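Local coordinates for protein telomere length regulator taz1 (Schizosaccharomyces pombe, PDB 4ZMK) that binds double-stranded telomeric DNA as a homodimer and regulates telomere length and function, this chain being its dimerization domain, at residues Asn11-Thr16 against Val21-Leu26; Ser28-Lys33 against His55-Ser60; Thr2-Thr7 against Val47-Asp52. All blocks are in the same frame, centred on the assembly; numbering follows the deposited sequence. Where two conformers were deposited one is given.

Overall arrangement
The chain folds as a short N-terminal helix, 3-7, a loop, and a hairpin of two long helices, 20-40 and 44-70, which pairs with a second subunit. Contact 2 joins the two long helices near the middle of the chain. Contact 3 sets helix 3-7 on helix 44-70, and Lys33 NZ probably hydrogen-bonds Thr7 O between contacts 2 and 3. Contact 1 brings the loop onto helix 20-40, about 17 Å from contact 3 between centres and on the opposite side of the chain's centre. Along the chain, contact 1 closes before contact 2 opens, whereas contacts 2 and 3 interleave. The loop and short helix thus pack on the same hairpin that forms the dimer.

Contact 1 of 3, residues Asn11-Thr16 against Val21-Leu26; sequences NSIDNT and VVSLGL
Ile13 carries the whole apolar part of this contact, passing its longer branch along Leu26 of helix 20-40. Its CD1 lies 4.0 Å from CB of Leu26, and one bond back its CG1 stands 4.2 Å from CD1 of the same leucine. The two side chains therefore run alongside and past each other in opposite directions, the methyl end of each lying near the inner part of the other. The first torsion of Ile13 explains the approach: with CG1 anti to the backbone N (chi1 -159°), the ethyl branch is carried to the helix while CG2 is left for Ser60, on helix 44-70. Ile13 also touches Leu61 there, and is thus a wedge between the two long helices.

Polar atoms meet the same residue only by packing. In one of the two conformers of Ser23, its OG lies 4.1 Å from CG1 of Ile13, and no hydrogen bond links the two segments. Where the backbones come nearest, CA of Ile13 is 6.4 Å from CA of Ser23.

Hydrogen bonds serve instead to shape the loop. Residues Ser12 to Asn15 form a type I beta turn, closed by Asn15 N donating to Ser12 O at 2.9 Å. The first residue of the turn, Ser12, also donates through OG to OD1 of the preceding Asn11 at 3.2 Å, tilted from the carbonyl plane. Arg64 of helix 44-70 also holds the loop, its NH1 bonding to the carbonyl oxygens of both Ile13 and Asn15, and Ser63 OG pairs with Asp14 OD2. A buried isoleucine from a beta turn, plugged between two helices, is the arrangement by which the loop before helix 20-40 closes over one end of the helical hairpin in this dimerization domain.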
# COMPACT_ATOMS: atom_id res chain seq x y z
N ASN A 11 13.41 -0.43 4.58
CA ASN A 11 14.06 -0.49 5.88
C ASN A 11 14.23 0.86 6.57
O ASN A 11 14.67 0.91 7.71
CB ASN A 11 15.42 -1.20 5.79
CG ASN A 11 16.45 -0.42 5.02
OD1 ASN A 11 16.30 0.78 4.78
ND2 ASN A 11 17.51 -1.10 4.62
N SER A 12 13.86 1.94 5.90
CA SER A 12 13.90 3.26 6.54
C SER A 12 12.55 3.96 6.55
O SER A 12 12.47 5.11 6.96
CB SER A 12 14.92 4.18 5.85
OG SER A 12 16.25 3.73 6.02
N ILE A 13 11.49 3.29 6.11
CA ILE A 13 10.24 4.00 5.87
C ILE A 13 9.60 4.53 7.16
O ILE A 13 8.75 5.40 7.11
CB ILE A 13 9.23 3.12 5.10
CG1 ILE A 13 8.18 4.01 4.42
CG2 ILE A 13 8.61 2.10 6.01
CD1 ILE A 13 7.34 3.29 3.41
N ASP A 14 10.04 4.03 8.31
CA ASP A 14 9.46 4.51 9.56
C ASP A 14 10.37 5.52 10.24
O ASP A 14 10.17 5.86 11.40
CB ASP A 14 9.14 3.35 10.50
CG ASP A 14 10.36 2.52 10.83
OD1 ASP A 14 11.33 2.56 10.05
OD2 ASP A 14 10.33 1.83 11.87
N ASN A 15 11.37 5.98 9.50
CA ASN A 15 12.22 7.09 9.92
C ASN A 15 11.47 8.39 9.67
O ASN A 15 11.10 8.67 8.53
CB ASN A 15 13.56 7.07 9.18
CG ASN A 15 14.53 8.18 9.61
OD1 ASN A 15 14.13 9.20 10.17
ND2 ASN A 15 15.81 7.97 9.34
N THR A 16 11.25 9.18 10.71
CA THR A 16 10.45 10.39 10.58
C THR A 16 11.16 11.51 9.81
O THR A 16 10.52 12.50 9.44
CB THR A 16 10.05 10.94 11.95
OG1 THR A 16 11.22 11.36 12.65
CG2 THR A 16 9.30 9.89 12.76
N VAL A 21 6.01 12.96 1.12
CA VAL A 21 6.06 12.73 -0.33
C VAL A 21 7.05 11.61 -0.66
O VAL A 21 6.75 10.74 -1.46
CB VAL A 21 6.41 14.04 -1.12
CG1 VAL A 21 6.92 13.73 -2.52
CG2 VAL A 21 5.21 14.96 -1.19
N VAL A 22 8.21 11.63 -0.03
CA VAL A 22 9.18 10.57 -0.24
C VAL A 22 8.60 9.23 0.22
O VAL A 22 8.74 8.23 -0.47
CB VAL A 22 10.51 10.85 0.49
CG1 VAL A 22 11.46 9.66 0.37
CG2 VAL A 22 11.15 12.12 -0.07
N SER A 23 7.94 9.22 1.38
CA SER A 23 7.27 8.03 1.89
C SER A 23 6.26 7.49 0.87
O SER A 23 6.20 6.31 0.60
CB SER A 23 6.58 8.35 3.22
OG SER A 23 5.77 7.28 3.66
N LEU A 24 5.46 8.40 0.31
CA LEU A 24 4.45 8.01 -0.66
C LEU A 24 5.09 7.42 -1.92
O LEU A 24 4.53 6.55 -2.55
CB LEU A 24 3.56 9.19 -1.03
CG LEU A 24 2.62 9.63 0.10
CD1 LEU A 24 1.83 10.88 -0.28
CD2 LEU A 24 1.70 8.48 0.48
N GLY A 25 6.29 7.89 -2.26
CA GLY A 25 7.04 7.32 -3.36
C GLY A 25 7.47 5.90 -3.09
O GLY A 25 7.48 5.07 -3.99
N LEU A 26 7.84 5.60 -1.84
CA LEU A 26 8.27 4.26 -1.47
C LEU A 26 7.08 3.30 -1.44
O LEU A 26 7.20 2.16 -1.86
CB LEU A 26 8.97 4.29 -0.10
CG LEU A 26 10.31 5.03 -0.03
CD1 LEU A 26 10.83 5.06 1.38
CD2 LEU A 26 11.32 4.39 -0.95

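Contact 2 of 3, residues Ser28-Lys33 against His55-Ser60; sequences SSALDK and HTLSKS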
# COMPACT_ATOMS: atom_id res chain seq x y z
N SER A 28 4.09 3.68 -3.10
CA SER A 28 3.69 3.55 -4.50
C SER A 28 4.53 2.50 -5.23
O SER A 28 4.01 1.65 -5.93
CB SER A 28 3.83 4.90 -5.21
OG SER A 28 3.41 4.85 -6.56
N SER A 29 5.85 2.59 -5.05
CA SER A 29 6.79 1.67 -5.67
C SER A 29 6.52 0.23 -5.21
O SER A 29 6.53 -0.70 -6.02
CB SER A 29 8.22 2.08 -5.34
OG SER A 29 9.16 1.20 -5.91
N ALA A 30 6.30 0.06 -3.91
CA ALA A 30 6.02 -1.24 -3.34
C ALA A 30 4.70 -1.80 -3.87
O ALA A 30 4.63 -2.96 -4.28
CB ALA A 30 6.00 -1.17 -1.82
N LEU A 31 3.67 -0.97 -3.90
CA LEU A 31 2.38 -1.40 -4.45
C LEU A 31 2.45 -1.78 -5.93
O LEU A 31 1.76 -2.69 -6.38
CB LEU A 31 1.33 -0.30 -4.26
CG LEU A 31 0.81 -0.12 -2.85
CD1 LEU A 31 0.09 1.21 -2.75
CD2 LEU A 31 -0.12 -1.26 -2.51
N ASP A 32 3.25 -1.06 -6.70
CA ASP A 32 3.41 -1.38 -8.12
C ASP A 32 4.07 -2.76 -8.33
O ASP A 32 3.77 -3.45 -9.30
CB ASP A 32 4.25 -0.30 -8.83
CG ASP A 32 3.51 1.02 -8.96
OD1 ASP A 32 2.30 1.06 -8.67
OD2 ASP A 32 4.15 2.02 -9.38
N LYS A 33 4.97 -3.13 -7.43
CA LYS A 33 5.59 -4.44 -7.47
C LYS A 33 4.57 -5.54 -7.10
O LYS A 33 4.61 -6.63 -7.65
CB LYS A 33 6.80 -4.48 -6.54
CG LYS A 33 7.88 -3.49 -6.95
CD LYS A 33 9.05 -3.46 -5.98
CE LYS A 33 10.18 -2.57 -6.50
NZ LYS A 33 11.36 -2.58 -5.59
N HIS A 55 1.60 -7.45 3.41
CA HIS A 55 1.69 -7.53 4.86
C HIS A 55 2.89 -6.80 5.43
O HIS A 55 2.80 -6.13 6.45
CB HIS A 55 1.74 -9.00 5.28
CG HIS A 55 1.63 -9.20 6.75
ND1 HIS A 55 2.69 -9.63 7.52
CD2 HIS A 55 0.59 -9.04 7.60
CE1 HIS A 55 2.31 -9.72 8.78
NE2 HIS A 55 1.03 -9.37 8.85
N THR A 56 4.03 -6.96 4.77
CA THR A 56 5.25 -6.30 5.19
C THR A 56 5.11 -4.79 5.08
O THR A 56 5.52 -4.05 5.96
CB THR A 56 6.44 -6.81 4.34
OG1 THR A 56 6.58 -8.22 4.55
CG2 THR A 56 7.75 -6.09 4.68
N LEU A 57 4.52 -4.34 3.98
CA LEU A 57 4.30 -2.92 3.75
C LEU A 57 3.34 -2.34 4.79
O LEU A 57 3.59 -1.29 5.37
CB LEU A 57 3.77 -2.71 2.34
CG LEU A 57 3.47 -1.29 1.87
CD1 LEU A 57 4.72 -0.48 1.86
CD2 LEU A 57 2.88 -1.33 0.49
N SER A 58 2.24 -3.05 5.05
CA SER A 58 1.25 -2.62 6.03
C SER A 58 1.91 -2.46 7.41
O SER A 58 1.73 -1.47 8.10
CB SER A 58 0.10 -3.61 6.09
OG SER A 58 -0.95 -3.14 6.89
N LYS A 59 2.69 -3.46 7.79
CA LYS A 59 3.35 -3.49 9.08
C LYS A 59 4.33 -2.32 9.19
O LYS A 59 4.50 -1.74 10.27
CB LYS A 59 4.04 -4.85 9.25
CG LYS A 59 4.79 -5.05 10.53
CD LYS A 59 5.55 -6.37 10.51
CE LYS A 59 6.67 -6.35 11.55
NZ LYS A 59 7.66 -7.45 11.39
N SER A 60 4.95 -1.95 8.07
CA SER A 60 5.93 -0.87 8.09
C SER A 60 5.24 0.50 8.16
O SER A 60 5.78 1.43 8.75
CB SER A 60 6.85 -0.94 6.87
OG SER A 60 6.27 -0.32 5.74
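Ala30 and Leu57 mark the closest approach of the two helical segments, their CA atoms 7.5 Å apart. Residues 28-33 belong to helix 20-40 and residues 55-60 to helix 44-70, and both segments are helical throughout. Regular backbone bonds run inside each, such as Asp32 N to Ser28 O at 2.9 Å and Lys59 N to His55 O at 3.0 Å, while none crosses between them.

The junction is made entirely of aliphatic groups. Leu57 points at the facing helix, and because its first torsion is fully extended from the main-chain nitrogen (chi1 -180°), its fork straddles the methyl of Ala30: CD2 lies 3.9 Å from CB of Ala30, and CD1 4.0 Å from the same carbon. The small alanine probably helps the helices approach this closely. CD2 has a second neighbour in Leu31, whose CG is 4.1 Å away. The two leucines cross at about a right angle, the CD2 methyl of Leu57 resting against the branch point of Leu31.

In one of the two conformers of Ser60, its OG donates to Leu57 O at 2.9 Å, within its own helix. Ser60 and Leu57 are both touched by Leu10 from the loop.

The other flank of this layer faces the second subunit: Leu31 packs on Leu31 of that subunit and Leu57 on the same residue, while Asp32 OD1 is hydrogen-bonded to Ser58 OG of the second subunit, with the reciprocal bond also present. Leu31 and Leu57 thus belong to the hairpin core and to the subunit interface together, an arrangement characteristic of a dimeric four-helix bundle, each subunit giving a two-helix hairpin.

Contact 3 of 3, residues Thr2-Thr7 against Val47-Asp52; sequences TFSERT and VSQARD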
# COMPACT_ATOMS: atom_id res chain seq x y z
N THR A 2 14.05 -8.75 6.17
CA THR A 2 13.42 -9.90 5.53
C THR A 2 13.56 -9.74 4.03
O THR A 2 14.02 -8.72 3.54
CB THR A 2 11.93 -10.02 5.88
OG1 THR A 2 11.20 -8.98 5.22
CG2 THR A 2 11.73 -9.91 7.37
N PHE A 3 13.16 -10.77 3.29
CA PHE A 3 13.15 -10.72 1.84
C PHE A 3 12.30 -9.57 1.34
O PHE A 3 12.73 -8.80 0.49
CB PHE A 3 12.65 -12.05 1.26
CG PHE A 3 12.63 -12.07 -0.23
CD1 PHE A 3 11.46 -11.77 -0.93
CD2 PHE A 3 13.77 -12.39 -0.95
CE1 PHE A 3 11.44 -11.79 -2.30
CE2 PHE A 3 13.75 -12.41 -2.32
CZ PHE A 3 12.59 -12.11 -3.00
N SER A 4 11.09 -9.43 1.89
CA SER A 4 10.18 -8.38 1.45
C SER A 4 10.65 -6.99 1.85
O SER A 4 10.57 -6.07 1.04
CB SER A 4 8.78 -8.63 2.00
OG SER A 4 8.26 -9.85 1.51
N GLU A 5 11.15 -6.82 3.07
CA GLU A 5 11.67 -5.52 3.51
C GLU A 5 12.77 -5.02 2.58
O GLU A 5 12.78 -3.85 2.18
CB GLU A 5 12.20 -5.61 4.94
CG GLU A 5 11.13 -5.89 5.98
CD GLU A 5 11.68 -5.98 7.38
OE1 GLU A 5 12.90 -6.24 7.53
OE2 GLU A 5 10.91 -5.78 8.34
N ARG A 6 13.69 -5.91 2.22
CA ARG A 6 14.80 -5.55 1.37
C ARG A 6 14.35 -5.32 -0.07
O ARG A 6 14.77 -4.36 -0.71
CB ARG A 6 15.87 -6.63 1.42
CG ARG A 6 17.09 -6.34 0.56
CD ARG A 6 18.12 -5.49 1.28
NE ARG A 6 19.33 -5.36 0.48
CZ ARG A 6 19.77 -4.21 -0.04
NH1 ARG A 6 19.10 -3.08 0.17
NH2 ARG A 6 20.88 -4.19 -0.77
N THR A 7 13.48 -6.19 -0.57
CA THR A 7 13.06 -6.14 -1.96
C THR A 7 12.23 -4.89 -2.21
O THR A 7 12.34 -4.27 -3.27
CB THR A 7 12.26 -7.41 -2.34
OG1 THR A 7 13.09 -8.56 -2.22
CG2 THR A 7 11.75 -7.34 -3.76
N VAL A 47 1.22 -15.76 -5.48
CA VAL A 47 0.20 -15.11 -4.67
C VAL A 47 0.70 -14.95 -3.25
O VAL A 47 0.44 -13.95 -2.61
CB VAL A 47 -1.12 -15.90 -4.68
CG1 VAL A 47 -2.05 -15.40 -3.58
CG2 VAL A 47 -1.78 -15.79 -6.04
N SER A 48 1.45 -15.94 -2.78
CA SER A 48 1.97 -15.92 -1.42
C SER A 48 3.07 -14.86 -1.26
O SER A 48 3.22 -14.27 -0.19
CB SER A 48 2.51 -17.30 -1.04
OG SER A 48 3.10 -17.29 0.24
N GLN A 49 3.82 -14.60 -2.32
CA GLN A 49 4.88 -13.61 -2.26
C GLN A 49 4.26 -12.21 -2.22
O GLN A 49 4.71 -11.35 -1.47
CB GLN A 49 5.84 -13.76 -3.44
CG GLN A 49 7.09 -12.91 -3.33
CD GLN A 49 7.88 -13.18 -2.05
OE1 GLN A 49 8.49 -14.23 -1.91
NE2 GLN A 49 7.85 -12.23 -1.13
N ALA A 50 3.23 -12.01 -3.04
CA ALA A 50 2.48 -10.75 -3.07
C ALA A 50 1.82 -10.46 -1.71
O ALA A 50 1.79 -9.32 -1.25
CB ALA A 50 1.42 -10.79 -4.17
N ARG A 51 1.31 -11.52 -1.07
CA ARG A 51 0.75 -11.40 0.27
C ARG A 51 1.82 -11.03 1.30
O ARG A 51 1.56 -10.25 2.21
CB ARG A 51 0.07 -12.71 0.67
CG ARG A 51 -0.52 -12.69 2.06
CD ARG A 51 -0.88 -14.09 2.52
NE ARG A 51 0.17 -15.06 2.20
CZ ARG A 51 1.31 -15.16 2.87
NH1 ARG A 51 1.55 -14.35 3.89
NH2 ARG A 51 2.21 -16.07 2.52
N ASP A 52 3.03 -11.58 1.16
CA ASP A 52 4.13 -11.18 2.04
C ASP A 52 4.48 -9.71 1.82
O ASP A 52 4.71 -8.98 2.78
CB ASP A 52 5.38 -12.04 1.81
CG ASP A 52 5.24 -13.45 2.34
OD1 ASP A 52 4.23 -13.74 3.03
OD2 ASP A 52 6.13 -14.28 2.09
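Phe3 opens the meeting of helix 3-7 with helix 44-70, its ring edge facing the amide of Gln49. Thr2, directly before it, is the N-cap: its OG1 accepts from Glu5 N at 3.0 Å, and in one of the two conformers of Glu5 its OE1 accepts in return from Thr2 N, completing a capping box at the first turn of the helix.

Phe3 sends its ring toward Gln49, and NE2 of Gln49 lies 3.6 Å from CD1 of Phe3, near the ring plane. The ring and amide planes are 52° apart, and the bend at chi2 of Gln49 (57°) brings the amide round to this edge. Replacing Gln49 by an alanine would probably strip the Phe3 ring edge and Ser4 OG of their shared neighbour and open a gap between the two helices.

Ser4, buried, points at helix 44-70: its OG packs 3.6 Å from NE2 of Gln49 and equally far from CB of Asp52. The short helix lies across helix 44-70 on the outside of the hairpin, its axis at 72° to that of residues 47-52 and 10.7 Å away at closest. Phe53 and Thr56 extend the seat for Ser4 along helix 44-70.

In one of the two conformers of Arg51, its NH1 forms a salt bridge with Asp52 OD1 at 2.9 Å. Farther along helix 3-7, Thr7 OG1 stands 3.5 Å above the centre of one face of the Phe3 ring and donates to Phe3 O, which Thr7 N reaches from the opposite face of the carbonyl plane.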